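Local coordinates for glycoside hydrolase family 16 protein (Akkermansia muciniphila, PDB 6T2N) that probably hydrolyses internal beta-galactosidic linkages in mucin O-glycans, as an endo-acting O-glycanase of glycoside hydrolase family 16, at residues A256-Y268 / Q309-P321. Numbering follows the deposited sequence.
Sequences ANGAGNPFRTPFY and QQAKQFDPETGLP
The C-terminal tail of this family 16 beta-sandwich, having left helix 305-311, packs against the loop that leads into strand 267-275, and the pairing illustrates how two segments can meet by packing, without polar bonds between them. Arg264 lays its CD over one face of the Phe314 ring, 4.0 Å from the ring centroid. With its chain extended from CG to NE, the arginine runs on past the ring to give NH2 to the carbonyl of Lys233, which probably keeps its aliphatic part against the phenyl. Beside it, Gly319 CA directs weak C-H...O contacts at Asn261 O and Arg264 O, each 3.5 Å away. Thr265 holds OG1 between its backbone N and carbonyl carbon (chi1 67°), donating to Pro262 O at 2.9 Å and also hydrogen-bonded to Asn170 ND2; CG2 is left against Pro316 O and near Gly319 N. A serine here would remove CG2 and would probably leave a gap beside Pro316 and Gly319. In the tail, Asp315 OD1 accepts from Glu317 N in an Asx turn, and Asp315 O takes both Thr318 N and Gly319 N. With this turn bonded largely within itself and Glu317 tied by backbone to Lys171, the touch between the segments is mainly apolar and C-H...O.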
loop_
_atom_site.group_PDB
_atom_site.type_symbol
_atom_site.label_atom_id
_atom_site.label_comp_id
_atom_site.label_asym_id
_atom_site.label_seq_id
_atom_site.Cartn_x
_atom_site.Cartn_y
_atom_site.Cartn_z
ATOM N N ALA A 256 -6.832 24.448 -3.716
ATOM C CA ALA A 256 -7.053 25.893 -3.988
ATOM C C ALA A 256 -7.155 26.165 -5.483
ATOM O O ALA A 256 -6.506 25.383 -6.270
ATOM C CB ALA A 256 -5.933 26.714 -3.398
ATOM N N ASN A 257 -7.913 27.253 -5.804
ATOM C CA ASN A 257 -8.247 27.794 -7.163
ATOM C C ASN A 257 -9.242 26.760 -7.877
ATOM O O ASN A 257 -10.213 26.106 -7.403
ATOM C CB ASN A 257 -6.954 28.068 -7.935
ATOM C CG ASN A 257 -6.073 28.995 -7.126
ATOM O OD1 ASN A 257 -6.318 30.208 -7.055
ATOM N ND2 ASN A 257 -5.077 28.416 -6.480
ATOM N N GLY A 258 -8.738 26.348 -9.081
ATOM C CA GLY A 258 -9.213 25.111 -9.754
ATOM C C GLY A 258 -8.606 23.881 -9.103
ATOM O O GLY A 258 -9.278 23.208 -8.290
ATOM N N ALA A 259 -7.326 23.669 -9.355
ATOM C CA ALA A 259 -6.616 22.410 -9.067
ATOM C C ALA A 259 -7.617 21.224 -8.964
ATOM O O ALA A 259 -7.818 20.597 -9.989
ATOM C CB ALA A 259 -5.762 22.657 -7.841
ATOM N N GLY A 260 -8.198 20.932 -7.781
ATOM C CA GLY A 260 -9.364 20.058 -7.531
ATOM C C GLY A 260 -9.004 18.645 -7.070
ATOM O O GLY A 260 -8.887 17.760 -7.924
ATOM N N ASN A 261 -8.895 18.408 -5.764
ATOM C CA ASN A 261 -9.098 17.082 -5.092
ATOM C C ASN A 261 -8.278 15.918 -5.659
ATOM O O ASN A 261 -8.668 15.280 -6.635
ATOM C CB ASN A 261 -10.560 16.639 -5.070
ATOM C CG ASN A 261 -10.937 16.267 -3.660
ATOM O OD1 ASN A 261 -11.735 16.973 -3.014
ATOM N ND2 ASN A 261 -10.251 15.266 -3.144
ATOM N N PRO A 262 -7.192 15.497 -4.969
ATOM C CA PRO A 262 -6.433 14.334 -5.388
ATOM C C PRO A 262 -7.144 12.990 -5.138
ATOM O O PRO A 262 -6.702 11.970 -5.719
ATOM C CB PRO A 262 -5.204 14.490 -4.497
ATOM C CG PRO A 262 -5.748 14.997 -3.219
ATOM C CD PRO A 262 -6.668 16.069 -3.719
ATOM N N PHE A 263 -8.189 12.975 -4.310
ATOM C CA PHE A 263 -8.891 11.730 -3.899
ATOM C C PHE A 263 -10.077 11.395 -4.815
ATOM O O PHE A 263 -10.819 10.443 -4.512
ATOM C CB PHE A 263 -9.292 11.841 -2.428
ATOM C CG PHE A 263 -8.093 11.780 -1.521
ATOM C CD1 PHE A 263 -7.198 10.711 -1.625
ATOM C CD2 PHE A 263 -7.866 12.757 -0.565
ATOM C CE1 PHE A 263 -6.099 10.621 -0.805
ATOM C CE2 PHE A 263 -6.755 12.675 0.251
ATOM C CZ PHE A 263 -5.875 11.607 0.120
ATOM N N ARG A 264 -10.263 12.147 -5.902
ATOM C CA ARG A 264 -11.265 11.812 -6.959
ATOM C C ARG A 264 -10.485 11.545 -8.254
ATOM O O ARG A 264 -10.930 11.905 -9.328
ATOM C CB ARG A 264 -12.309 12.933 -7.116
ATOM C CG ARG A 264 -12.971 13.398 -5.818
ATOM C CD ARG A 264 -14.050 14.484 -6.011
ATOM N NE ARG A 264 -14.976 14.651 -4.859
ATOM C CZ ARG A 264 -15.304 15.814 -4.267
ATOM N NH1 ARG A 264 -14.821 16.963 -4.730
ATOM N NH2 ARG A 264 -16.097 15.821 -3.188
ATOM N N THR A 265 -9.310 10.966 -8.136
ATOM C CA THR A 265 -8.529 10.473 -9.285
ATOM C C THR A 265 -8.300 9.008 -8.997
ATOM O O THR A 265 -8.547 8.572 -7.874
ATOM C CB THR A 265 -7.265 11.317 -9.497
ATOM O OG1 THR A 265 -6.300 11.190 -8.440
ATOM C CG2 THR A 265 -7.659 12.770 -9.649
ATOM N N PRO A 266 -7.882 8.208 -10.003
ATOM C CA PRO A 266 -7.553 6.803 -9.756
ATOM C C PRO A 266 -6.251 6.638 -8.958
ATOM O O PRO A 266 -5.293 7.464 -9.022
ATOM C CB PRO A 266 -7.487 6.212 -11.162
ATOM C CG PRO A 266 -7.098 7.374 -12.036
ATOM C CD PRO A 266 -7.752 8.589 -11.418
ATOM N N PHE A 267 -6.257 5.564 -8.183
ATOM C CA PHE A 267 -5.174 5.187 -7.233
ATOM C C PHE A 267 -4.657 3.774 -7.553
ATOM O O PHE A 267 -5.502 2.877 -7.803
ATOM C CB PHE A 267 -5.744 5.323 -5.818
ATOM C CG PHE A 267 -5.490 6.647 -5.163
ATOM C CD1 PHE A 267 -6.224 7.746 -5.511
ATOM C CD2 PHE A 267 -4.509 6.785 -4.209
ATOM C CE1 PHE A 267 -5.994 8.972 -4.903
ATOM C CE2 PHE A 267 -4.273 7.998 -3.595
ATOM C CZ PHE A 267 -5.019 9.099 -3.949
ATOM N N TYR A 268 -3.340 3.540 -7.547
ATOM C CA TYR A 268 -2.810 2.151 -7.751
ATOM C C TYR A 268 -2.329 1.579 -6.425
ATOM O O TYR A 268 -2.105 2.328 -5.469
ATOM C CB TYR A 268 -1.770 2.030 -8.861
ATOM C CG TYR A 268 -0.544 2.834 -8.592
ATOM C CD1 TYR A 268 0.449 2.310 -7.796
ATOM C CD2 TYR A 268 -0.403 4.130 -9.081
ATOM C CE1 TYR A 268 1.595 3.036 -7.523
ATOM C CE2 TYR A 268 0.723 4.893 -8.790
ATOM C CZ TYR A 268 1.726 4.335 -8.005
ATOM O OH TYR A 268 2.873 5.002 -7.673
ATOM N N GLN A 309 -20.672 4.872 -11.500
ATOM C CA GLN A 309 -21.395 6.099 -11.948
ATOM C C GLN A 309 -20.547 7.356 -11.646
ATOM O O GLN A 309 -20.245 8.141 -12.614
ATOM C CB GLN A 309 -22.741 6.146 -11.216
ATOM C CG GLN A 309 -23.834 6.968 -11.882
ATOM C CD GLN A 309 -25.051 6.118 -12.163
ATOM O OE1 GLN A 309 -25.248 5.048 -11.573
ATOM N NE2 GLN A 309 -25.895 6.607 -13.061
ATOM N N GLN A 310 -20.188 7.553 -10.363
ATOM C CA GLN A 310 -19.468 8.765 -9.879
ATOM C C GLN A 310 -18.137 8.890 -10.655
ATOM O O GLN A 310 -17.759 10.039 -10.972
ATOM C CB GLN A 310 -19.297 8.786 -8.338
ATOM C CG GLN A 310 -20.600 9.000 -7.475
ATOM C CD GLN A 310 -20.208 8.828 -5.937
ATOM O OE1 GLN A 310 -19.095 9.021 -5.445
ATOM N NE2 GLN A 310 -21.130 8.402 -5.166
ATOM N N ALA A 311 -17.476 7.775 -11.017
ATOM C CA ALA A 311 -16.108 7.715 -11.604
ATOM C C ALA A 311 -16.024 8.465 -12.938
ATOM O O ALA A 311 -15.108 9.287 -13.149
ATOM C CB ALA A 311 -15.737 6.259 -11.804
ATOM N N LYS A 312 -16.956 8.125 -13.823
ATOM C CA LYS A 312 -17.074 8.648 -15.205
ATOM C C LYS A 312 -17.294 10.168 -15.167
ATOM O O LYS A 312 -17.081 10.811 -16.216
ATOM C CB LYS A 312 -18.216 7.903 -15.921
ATOM C CG LYS A 312 -18.021 6.390 -16.092
ATOM C CD LYS A 312 -17.133 5.990 -17.264
ATOM C CE LYS A 312 -17.823 6.142 -18.608
ATOM N NZ LYS A 312 -16.873 6.576 -19.662
ATOM N N GLN A 313 -17.665 10.725 -14.003
ATOM C CA GLN A 313 -18.049 12.158 -13.859
ATOM C C GLN A 313 -16.952 12.983 -13.147
ATOM O O GLN A 313 -17.304 14.006 -12.532
ATOM C CB GLN A 313 -19.462 12.255 -13.245
ATOM C CG GLN A 313 -19.581 12.251 -11.714
ATOM C CD GLN A 313 -21.018 12.073 -11.252
ATOM O OE1 GLN A 313 -21.887 11.777 -12.069
ATOM N NE2 GLN A 313 -21.296 12.234 -9.940
ATOM N N PHE A 314 -15.670 12.653 -13.326
ATOM C CA PHE A 314 -14.532 13.484 -12.858
ATOM C C PHE A 314 -13.321 13.364 -13.767
ATOM O O PHE A 314 -12.927 12.229 -14.038
ATOM C CB PHE A 314 -14.049 13.037 -11.488
ATOM C CG PHE A 314 -15.039 13.296 -10.401
ATOM C CD1 PHE A 314 -15.224 14.579 -9.924
ATOM C CD2 PHE A 314 -15.813 12.281 -9.897
ATOM C CE1 PHE A 314 -16.176 14.846 -8.950
ATOM C CE2 PHE A 314 -16.733 12.534 -8.902
ATOM C CZ PHE A 314 -16.926 13.816 -8.430
ATOM N N ASP A 315 -12.707 14.490 -14.129
ATOM C CA ASP A 315 -11.460 14.518 -14.935
ATOM C C ASP A 315 -10.436 13.717 -14.130
ATOM O O ASP A 315 -10.003 14.153 -13.066
ATOM C CB ASP A 315 -11.049 15.960 -15.282
ATOM C CG ASP A 315 -9.660 16.126 -15.899
ATOM O OD1 ASP A 315 -8.981 15.070 -16.209
ATOM O OD2 ASP A 315 -9.237 17.311 -16.049
ATOM N N PRO A 316 -10.056 12.483 -14.523
ATOM C CA PRO A 316 -9.174 11.710 -13.665
ATOM C C PRO A 316 -7.832 12.442 -13.476
ATOM O O PRO A 316 -7.227 12.221 -12.464
ATOM C CB PRO A 316 -9.092 10.327 -14.345
ATOM C CG PRO A 316 -9.495 10.582 -15.788
ATOM C CD PRO A 316 -10.450 11.757 -15.741
ATOM N N GLU A 317 -7.404 13.329 -14.383
ATOM C CA GLU A 317 -6.051 13.959 -14.272
ATOM C C GLU A 317 -6.056 14.996 -13.110
ATOM O O GLU A 317 -4.930 15.386 -12.648
ATOM C CB GLU A 317 -5.626 14.440 -15.671
ATOM C CG GLU A 317 -4.123 14.664 -15.911
ATOM C CD GLU A 317 -3.849 15.821 -16.895
ATOM O OE1 GLU A 317 -3.622 17.000 -16.428
ATOM O OE2 GLU A 317 -3.915 15.586 -18.151
ATOM N N THR A 318 -7.238 15.383 -12.575
ATOM C CA THR A 318 -7.409 16.561 -11.656
ATOM C C THR A 318 -8.443 16.359 -10.533
ATOM O O THR A 318 -8.313 17.063 -9.531
ATOM C CB THR A 318 -7.865 17.845 -12.367
ATOM O OG1 THR A 318 -9.239 17.682 -12.735
ATOM C CG2 THR A 318 -7.040 18.210 -13.582
ATOM N N GLY A 319 -9.476 15.531 -10.696
ATOM C CA GLY A 319 -10.506 15.333 -9.659
ATOM C C GLY A 319 -11.624 16.361 -9.701
ATOM O O GLY A 319 -12.550 16.206 -8.898
ATOM N N LEU A 320 -11.614 17.354 -10.600
ATOM C CA LEU A 320 -12.755 18.324 -10.766
ATOM C C LEU A 320 -13.969 17.650 -11.418
ATOM O O LEU A 320 -13.818 16.715 -12.209
ATOM C CB LEU A 320 -12.318 19.496 -11.651
ATOM C CG LEU A 320 -11.150 20.316 -11.116
ATOM C CD1 LEU A 320 -10.539 21.192 -12.211
ATOM C CD2 LEU A 320 -11.599 21.134 -9.913
ATOM N N PRO A 321 -15.221 18.106 -11.162
ATOM C CA PRO A 321 -16.342 17.731 -12.032
ATOM C C PRO A 321 -15.979 18.066 -13.513
ATOM O O PRO A 321 -15.203 17.361 -14.094
ATOM C CB PRO A 321 -17.526 18.521 -11.406
ATOM C CG PRO A 321 -17.160 18.675 -9.929
ATOM C CD PRO A 321 -15.660 18.906 -9.988
#